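Local structure of extracellular invertase (Aspergillus kawachii, 5XH8) at residues W347-D351 with T367-L371; A321-P327 with D340-V346; T25-H31 with D547-E552. The protein probably cleaves the beta-fructofuranosidic bond of sucrose and transfers fructosyl units to make fructooligosaccharides such as 1-kestose, as a family GH32 enzyme. All coordinates share one frame; numbering follows the deposited sequence.

Interaction 1: W347-D351 with T367-L371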
# COMPACT_ATOMS: atom_id res chain seq x y z
N TRP A 347 -15.76 -21.78 13.84
CA TRP A 347 -15.45 -22.60 12.67
C TRP A 347 -15.02 -23.98 13.13
O TRP A 347 -14.21 -24.09 14.05
CB TRP A 347 -14.30 -21.98 11.88
CG TRP A 347 -13.80 -22.68 10.65
CD1 TRP A 347 -14.55 -23.24 9.67
CD2 TRP A 347 -12.43 -22.84 10.26
NE1 TRP A 347 -13.74 -23.74 8.69
CE2 TRP A 347 -12.43 -23.51 9.02
CE3 TRP A 347 -11.21 -22.48 10.83
CZ2 TRP A 347 -11.25 -23.84 8.35
CZ3 TRP A 347 -10.04 -22.81 10.17
CH2 TRP A 347 -10.07 -23.48 8.94
N LEU A 348 -15.51 -25.02 12.46
CA LEU A 348 -15.00 -26.38 12.63
C LEU A 348 -14.36 -26.79 11.31
O LEU A 348 -15.06 -27.17 10.35
CB LEU A 348 -16.13 -27.35 13.01
CG LEU A 348 -15.70 -28.78 13.41
CD1 LEU A 348 -14.92 -28.73 14.72
CD2 LEU A 348 -16.90 -29.74 13.54
N SER A 349 -13.04 -26.66 11.25
CA SER A 349 -12.30 -27.06 10.08
C SER A 349 -12.53 -28.54 9.78
O SER A 349 -12.50 -29.39 10.68
CB SER A 349 -10.79 -26.84 10.28
OG SER A 349 -10.06 -27.49 9.25
N GLY A 350 -12.76 -28.84 8.50
CA GLY A 350 -13.10 -30.20 8.07
C GLY A 350 -11.91 -31.14 7.90
O GLY A 350 -12.11 -32.34 7.80
N ASP A 351 -10.69 -30.59 7.82
CA ASP A 351 -9.54 -31.36 7.40
C ASP A 351 -8.28 -31.06 8.23
O ASP A 351 -7.17 -31.03 7.69
CB ASP A 351 -9.29 -31.12 5.89
CG ASP A 351 -9.04 -29.66 5.55
OD1 ASP A 351 -8.94 -28.83 6.48
OD2 ASP A 351 -8.97 -29.35 4.35
N THR A 367 -16.24 -29.45 2.66
CA THR A 367 -15.22 -29.48 3.70
C THR A 367 -15.53 -28.39 4.71
O THR A 367 -15.59 -27.21 4.34
CB THR A 367 -13.81 -29.21 3.13
OG1 THR A 367 -13.53 -30.12 2.06
CG2 THR A 367 -12.75 -29.36 4.21
N GLY A 368 -15.70 -28.78 5.97
CA GLY A 368 -15.94 -27.87 7.05
C GLY A 368 -17.40 -27.47 7.30
O GLY A 368 -18.30 -27.65 6.46
N THR A 369 -17.60 -26.89 8.48
CA THR A 369 -18.87 -26.29 8.83
C THR A 369 -18.61 -25.20 9.85
O THR A 369 -17.53 -25.16 10.44
CB THR A 369 -19.83 -27.34 9.43
OG1 THR A 369 -21.13 -26.77 9.62
CG2 THR A 369 -19.32 -27.86 10.76
N LEU A 370 -19.59 -24.30 10.03
CA LEU A 370 -19.64 -23.49 11.23
C LEU A 370 -20.40 -24.29 12.27
O LEU A 370 -21.26 -25.12 11.93
CB LEU A 370 -20.37 -22.16 10.98
CG LEU A 370 -19.81 -21.24 9.90
CD1 LEU A 370 -20.44 -19.85 10.00
CD2 LEU A 370 -18.30 -21.16 9.98
N LEU A 371 -20.08 -24.03 13.53
CA LEU A 371 -20.87 -24.58 14.63
C LEU A 371 -22.18 -23.78 14.83
O LEU A 371 -22.42 -22.75 14.17
CB LEU A 371 -20.03 -24.62 15.90
CG LEU A 371 -18.74 -25.44 15.75
CD1 LEU A 371 -18.00 -25.48 17.08
CD2 LEU A 371 -19.03 -26.85 15.26
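Thr369 O takes the N-H of Leu348 in the shortest bond of this contact, with N to O 2.9 Å. The return bond runs from Thr369 N to Leu348 O at 3.2 Å and is almost straight, 168° at the hydrogen. Leu348 and Thr369 thus form an antiparallel hydrogen-bonded pair. Trp347 and Leu370 follow as a non-hydrogen-bonded pair. CD1 of the Trp347 indole comes within 3.6 Å of Thr369 O. The CD2 branch of Leu370 comes in obliquely to the same ring. The indole N-H is used outside the pair, on Ile39 O of strand 37-47. Strands 341-348 and 366-385 are neighbours in a sheet of the beta-propeller of the family 32 N-terminal domain, and here the pairing of the two strands ends. On the other face of the sheet Leu348 meets two side chains. Its CB lies 3.7 Å from Leu371 CD2 and 3.9 Å from Thr369 CG2. Thr369 turns OG1 anti to its own N (chi1 -173°), where it donates to Leu370 O, while CG2, between the backbone N and the carbonyl carbon, meets Leu348. Trp564 of the C-terminal domain covers Leu348 and Thr369. Past the strand end Gly350 and Gly368 bring the backbones close, with Gly350 CA 3.6 Å from Gly368 N. Thr367 CG2 touches Asp351 OD2 at 3.8 Å, and Asp351 OD1 accepts from Glu354 N.

Interaction 2: A321-P327 with D340-V346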
# COMPACT_ATOMS: atom_id res chain seq x y z
N ALA A 321 -13.37 -18.00 15.55
CA ALA A 321 -14.74 -17.56 15.79
C ALA A 321 -14.98 -16.12 15.37
O ALA A 321 -14.13 -15.25 15.59
CB ALA A 321 -15.15 -17.78 17.22
N ALA A 322 -16.12 -15.89 14.72
CA ALA A 322 -16.58 -14.58 14.40
C ALA A 322 -17.98 -14.42 14.93
O ALA A 322 -18.90 -15.18 14.59
CB ALA A 322 -16.57 -14.33 12.90
N GLY A 323 -18.15 -13.34 15.66
CA GLY A 323 -19.38 -13.00 16.33
C GLY A 323 -19.76 -11.57 15.99
O GLY A 323 -18.97 -10.82 15.41
N LYS A 324 -20.97 -11.19 16.34
CA LYS A 324 -21.48 -9.87 16.04
C LYS A 324 -22.60 -9.54 17.00
O LYS A 324 -23.37 -10.42 17.39
CB LYS A 324 -22.02 -9.81 14.62
CG LYS A 324 -22.27 -8.42 14.05
CD LYS A 324 -20.96 -7.65 13.86
CE LYS A 324 -21.12 -6.38 13.02
NZ LYS A 324 -19.78 -5.74 12.85
N VAL A 325 -22.71 -8.26 17.32
CA VAL A 325 -23.87 -7.71 18.01
C VAL A 325 -25.10 -7.94 17.18
O VAL A 325 -25.13 -7.65 15.98
CB VAL A 325 -23.71 -6.18 18.25
CG1 VAL A 325 -25.00 -5.58 18.82
CG2 VAL A 325 -22.56 -5.95 19.20
N LEU A 326 -26.13 -8.48 17.82
CA LEU A 326 -27.45 -8.64 17.18
C LEU A 326 -28.44 -7.85 18.04
O LEU A 326 -28.71 -8.24 19.18
CB LEU A 326 -27.85 -10.13 17.14
CG LEU A 326 -29.23 -10.48 16.57
CD1 LEU A 326 -29.33 -10.12 15.08
CD2 LEU A 326 -29.57 -11.95 16.81
N PRO A 327 -28.96 -6.73 17.51
CA PRO A 327 -29.81 -5.94 18.39
C PRO A 327 -31.21 -6.55 18.61
O PRO A 327 -31.75 -7.27 17.75
CB PRO A 327 -29.90 -4.57 17.69
CG PRO A 327 -29.66 -4.88 16.26
CD PRO A 327 -28.72 -6.04 16.22
N ASP A 340 -30.65 -7.36 23.36
CA ASP A 340 -29.41 -7.26 22.56
C ASP A 340 -28.53 -8.47 22.89
O ASP A 340 -28.40 -8.87 24.05
CB ASP A 340 -28.61 -6.01 22.88
CG ASP A 340 -29.31 -4.71 22.50
OD1 ASP A 340 -30.18 -4.65 21.61
OD2 ASP A 340 -28.91 -3.71 23.12
N ARG A 341 -27.95 -9.08 21.86
CA ARG A 341 -27.13 -10.29 22.04
C ARG A 341 -25.81 -10.12 21.33
O ARG A 341 -25.67 -9.23 20.51
CB ARG A 341 -27.87 -11.50 21.48
CG ARG A 341 -29.04 -11.93 22.35
CD ARG A 341 -29.75 -13.11 21.77
NE ARG A 341 -30.57 -12.77 20.62
CZ ARG A 341 -31.23 -13.66 19.88
NH1 ARG A 341 -31.14 -14.96 20.14
NH2 ARG A 341 -31.98 -13.25 18.87
N PHE A 342 -24.85 -10.96 21.70
CA PHE A 342 -23.64 -11.17 20.93
C PHE A 342 -23.63 -12.64 20.49
O PHE A 342 -23.49 -13.56 21.31
CB PHE A 342 -22.39 -10.86 21.74
CG PHE A 342 -21.13 -10.88 20.91
CD1 PHE A 342 -20.77 -9.77 20.16
CD2 PHE A 342 -20.34 -12.02 20.84
CE1 PHE A 342 -19.64 -9.80 19.37
CE2 PHE A 342 -19.21 -12.06 20.05
CZ PHE A 342 -18.86 -10.95 19.30
N ILE A 343 -23.81 -12.85 19.18
CA ILE A 343 -23.90 -14.18 18.59
C ILE A 343 -22.55 -14.50 17.96
O ILE A 343 -22.07 -13.72 17.13
CB ILE A 343 -25.01 -14.22 17.52
CG1 ILE A 343 -26.35 -13.70 18.08
CG2 ILE A 343 -25.12 -15.62 16.89
CD1 ILE A 343 -26.86 -14.40 19.32
N SER A 344 -21.95 -15.62 18.37
CA SER A 344 -20.67 -16.10 17.84
C SER A 344 -20.83 -17.45 17.10
O SER A 344 -21.45 -18.40 17.62
CB SER A 344 -19.68 -16.30 18.97
OG SER A 344 -18.39 -16.54 18.45
N TYR A 345 -20.27 -17.50 15.89
CA TYR A 345 -20.11 -18.72 15.11
C TYR A 345 -18.66 -19.14 15.14
O TYR A 345 -17.77 -18.43 14.63
CB TYR A 345 -20.53 -18.52 13.64
CG TYR A 345 -21.98 -18.24 13.43
CD1 TYR A 345 -22.49 -16.95 13.57
CD2 TYR A 345 -22.86 -19.25 13.06
CE1 TYR A 345 -23.84 -16.68 13.38
CE2 TYR A 345 -24.20 -19.00 12.85
CZ TYR A 345 -24.69 -17.72 13.02
OH TYR A 345 -26.02 -17.45 12.82
N VAL A 346 -18.41 -20.30 15.71
CA VAL A 346 -17.11 -20.94 15.69
C VAL A 346 -16.95 -21.77 14.41
O VAL A 346 -17.90 -22.39 13.97
CB VAL A 346 -16.97 -21.87 16.91
CG1 VAL A 346 -15.63 -22.63 16.90
CG2 VAL A 346 -17.09 -21.06 18.19
O HOH W 1 -30.70 -9.81 20.03
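The Phe342 ring lies against the backbone of the neighbouring strand, with Lys324 N over one face. The amide N is 3.5 Å above the ring plane, toward the rim. CZ reaches Gly323 C at 3.5 Å, an oblique approach. Gly323, with no side chain, lets the ring lie directly on the backbone. Phe342 carries CG anti to the backbone N (chi1 -171°), and this brings the ring back over the adjacent strand. Phe253 stacks with the same ring. Tyr345 and Arg341 are on the opposite face of the sheet from Phe342. The Tyr345 ring meets Ala322 O at its edge, and its OH is bonded to Tyr76 OH. The Arg341 guanidinium takes water 1 at its edge, in plane. This water accepts from Arg341 NE at 3.0 Å and donates to Leu326 O at 2.7 Å, so it bridges the two strands. Arg341 and Leu326 lie side by side and point the same way, and Leu326 CD2 is 3.4 Å from Arg341 NH2. The charge of Arg341 is met by Glu375 and Glu421. Leu326 CD2 also packs on Ile343 CG1. Between these two layers of side chains the backbones pair at Ala322 with Tyr345, Lys324 with Ile343 and Leu326 with Arg341. The bond from Leu326 N to Arg341 O is 2.8 Å and nearly straight (174°). Segments 321-326 and 341-346 run antiparallel, their N-to-C directions 162° apart. Such neighbouring antiparallel strands make up each blade of the five-bladed beta-propeller that is the catalytic domain of GH32 enzymes.

Interaction 3: T25-H31 with D547-E552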
# COMPACT_ATOMS: atom_id res chain seq x y z
N THR A 25 -23.24 -38.15 2.96
CA THR A 25 -22.89 -39.17 3.94
C THR A 25 -22.83 -38.66 5.35
O THR A 25 -23.48 -39.23 6.26
CB THR A 25 -21.53 -39.81 3.58
OG1 THR A 25 -21.61 -40.32 2.24
CG2 THR A 25 -21.17 -40.96 4.53
N TRP A 26 -22.06 -37.58 5.52
CA TRP A 26 -21.75 -37.02 6.84
C TRP A 26 -22.27 -35.57 7.02
O TRP A 26 -21.96 -34.90 8.01
CB TRP A 26 -20.25 -37.09 7.04
CG TRP A 26 -19.73 -38.50 7.26
CD1 TRP A 26 -20.28 -39.48 8.06
CD2 TRP A 26 -18.53 -39.08 6.72
NE1 TRP A 26 -19.51 -40.62 8.04
CE2 TRP A 26 -18.43 -40.41 7.21
CE3 TRP A 26 -17.52 -38.60 5.85
CZ2 TRP A 26 -17.38 -41.25 6.88
CZ3 TRP A 26 -16.46 -39.45 5.52
CH2 TRP A 26 -16.39 -40.76 6.05
N ARG A 27 -23.08 -35.14 6.07
CA ARG A 27 -23.51 -33.76 5.95
C ARG A 27 -24.56 -33.38 7.01
O ARG A 27 -25.59 -34.04 7.14
CB ARG A 27 -24.07 -33.51 4.55
CG ARG A 27 -24.27 -32.05 4.19
CD ARG A 27 -24.60 -31.87 2.71
NE ARG A 27 -24.91 -30.48 2.42
CZ ARG A 27 -24.02 -29.50 2.23
NH1 ARG A 27 -22.71 -29.71 2.25
NH2 ARG A 27 -24.46 -28.26 2.01
N PRO A 28 -24.30 -32.30 7.74
CA PRO A 28 -25.30 -31.86 8.69
C PRO A 28 -26.51 -31.21 8.00
O PRO A 28 -26.41 -30.77 6.84
CB PRO A 28 -24.53 -30.88 9.57
CG PRO A 28 -23.51 -30.30 8.66
CD PRO A 28 -23.12 -31.41 7.73
N ARG A 29 -27.64 -31.15 8.71
CA ARG A 29 -28.84 -30.43 8.23
C ARG A 29 -29.19 -29.14 8.97
O ARG A 29 -29.96 -28.32 8.44
CB ARG A 29 -30.05 -31.38 8.24
CG ARG A 29 -30.55 -31.78 9.61
CD ARG A 29 -31.92 -32.47 9.51
NE ARG A 29 -31.86 -33.72 8.74
CZ ARG A 29 -32.36 -34.91 9.10
NH1 ARG A 29 -33.03 -35.11 10.25
NH2 ARG A 29 -32.19 -35.94 8.27
N ALA A 30 -28.68 -28.98 10.19
CA ALA A 30 -29.03 -27.85 11.07
C ALA A 30 -27.86 -26.87 11.31
O ALA A 30 -27.90 -26.09 12.27
CB ALA A 30 -29.52 -28.38 12.41
N HIS A 31 -26.83 -26.92 10.45
CA HIS A 31 -25.62 -26.08 10.61
C HIS A 31 -25.40 -25.17 9.39
O HIS A 31 -25.84 -25.46 8.28
CB HIS A 31 -24.39 -26.98 10.80
CG HIS A 31 -24.22 -27.47 12.20
ND1 HIS A 31 -24.99 -28.49 12.73
CD2 HIS A 31 -23.37 -27.11 13.18
CE1 HIS A 31 -24.63 -28.71 13.97
NE2 HIS A 31 -23.64 -27.89 14.27
N ASP A 547 -25.43 -33.82 14.71
CA ASP A 547 -26.01 -33.46 13.42
C ASP A 547 -25.20 -34.19 12.34
O ASP A 547 -24.29 -33.63 11.69
CB ASP A 547 -26.00 -31.93 13.26
CG ASP A 547 -26.76 -31.46 12.07
OD1 ASP A 547 -27.30 -32.29 11.30
OD2 ASP A 547 -26.81 -30.23 11.88
N ASN A 548 -25.57 -35.46 12.16
CA ASN A 548 -24.90 -36.42 11.29
C ASN A 548 -23.47 -36.70 11.75
O ASN A 548 -23.28 -37.62 12.56
CB ASN A 548 -25.03 -36.02 9.81
CG ASN A 548 -25.11 -37.23 8.88
OD1 ASN A 548 -24.98 -38.37 9.32
ND2 ASN A 548 -25.33 -36.98 7.61
N SER A 549 -22.47 -35.97 11.27
CA SER A 549 -21.09 -36.11 11.74
C SER A 549 -20.63 -34.97 12.65
O SER A 549 -19.52 -35.02 13.17
CB SER A 549 -20.11 -36.20 10.56
OG SER A 549 -20.08 -35.00 9.80
N VAL A 550 -21.44 -33.93 12.84
CA VAL A 550 -21.04 -32.83 13.70
C VAL A 550 -21.53 -33.09 15.11
O VAL A 550 -22.72 -33.13 15.34
CB VAL A 550 -21.62 -31.49 13.20
CG1 VAL A 550 -21.14 -30.35 14.09
CG2 VAL A 550 -21.23 -31.25 11.76
N LEU A 551 -20.60 -33.25 16.05
CA LEU A 551 -20.92 -33.38 17.46
C LEU A 551 -20.56 -32.09 18.20
O LEU A 551 -19.42 -31.65 18.16
CB LEU A 551 -20.16 -34.56 18.11
CG LEU A 551 -20.26 -34.67 19.65
CD1 LEU A 551 -21.68 -34.86 20.15
CD2 LEU A 551 -19.36 -35.80 20.13
N GLU A 552 -21.53 -31.53 18.91
CA GLU A 552 -21.30 -30.44 19.84
C GLU A 552 -21.73 -30.88 21.25
O GLU A 552 -22.87 -31.30 21.47
CB GLU A 552 -22.04 -29.18 19.40
CG GLU A 552 -21.56 -28.67 18.04
CD GLU A 552 -22.12 -27.30 17.65
OE1 GLU A 552 -22.27 -26.43 18.54
OE2 GLU A 552 -22.38 -27.06 16.45
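A type II' beta turn from Asp547 to Val550, in the C-terminal beta-sandwich of this GH32 enzyme, is clasped by the loop 25-31 that leads into strand 37-47. The Asp547 carboxylate receives three N-H groups from that loop. OD1 takes Arg29 N at 2.9 Å from its syn side. OD2 takes Ala30 N at 2.8 Å on its syn lone pair, and His31 ND1 at 2.7 Å on its anti side. A chi1 of -171° swings the carboxylate away from the backbone N of Asp547 and into the bend of the loop. His31 is held at both ring nitrogens. Its NE2 gives a second bond to Glu552 OE2, also 2.7 Å and from the anti side. The two oxygens lie near the ring plane, and the paired bonds fix the ring's rotation. Two N-H donors would suit a protonated imidazolium, probably favoured by the flanking carboxylates. Val550 lies over one face of the ring, and its CG1 is 3.5 Å from NE2. The contact thus joins the loop 25-31 to a hairpin of the sandwich, next to the propeller. Glu552 OE2 also accepts from Leu372 N, and OE1 makes a salt bridge to Arg374 of strand 366-385. Farther along the turn, Asn548 ND2 bonds to Arg27 O at 3.0 Å (166° at the hydrogen). The acceptor lies in the amide plane, but the donor stands above the carbonyl plane of Arg27, off its lone pairs. A weaker bond goes to Thr25 O. Ser549 OG meets Trp26 O at 2.6 Å, on a lone pair in the carbonyl plane. Pro28 CG packs on Val550 CG2 at 4.0 Å.

Overall arrangement
All three contacts are largely buried. Interactions 1 and 2 share strand 341-348, which pairs with strand 318-326 in interaction 2 and with strand 366-385 in interaction 1. They meet directly where Leu371 N probably bonds to Val346 O, at 2.8 Å. Interaction 2 is a long regular strand pairing; interaction 1 is shorter and ends in a loop. Interaction 3 is different in kind. It joins segments far apart in sequence, and charged and amide side chains carry most of its bonds. It touches interaction 1 where the His31 ring and Glu552 pack on Leu370 and Leu371. Interactions 2 and 3 do not touch, their nearest atoms about 7 Å apart.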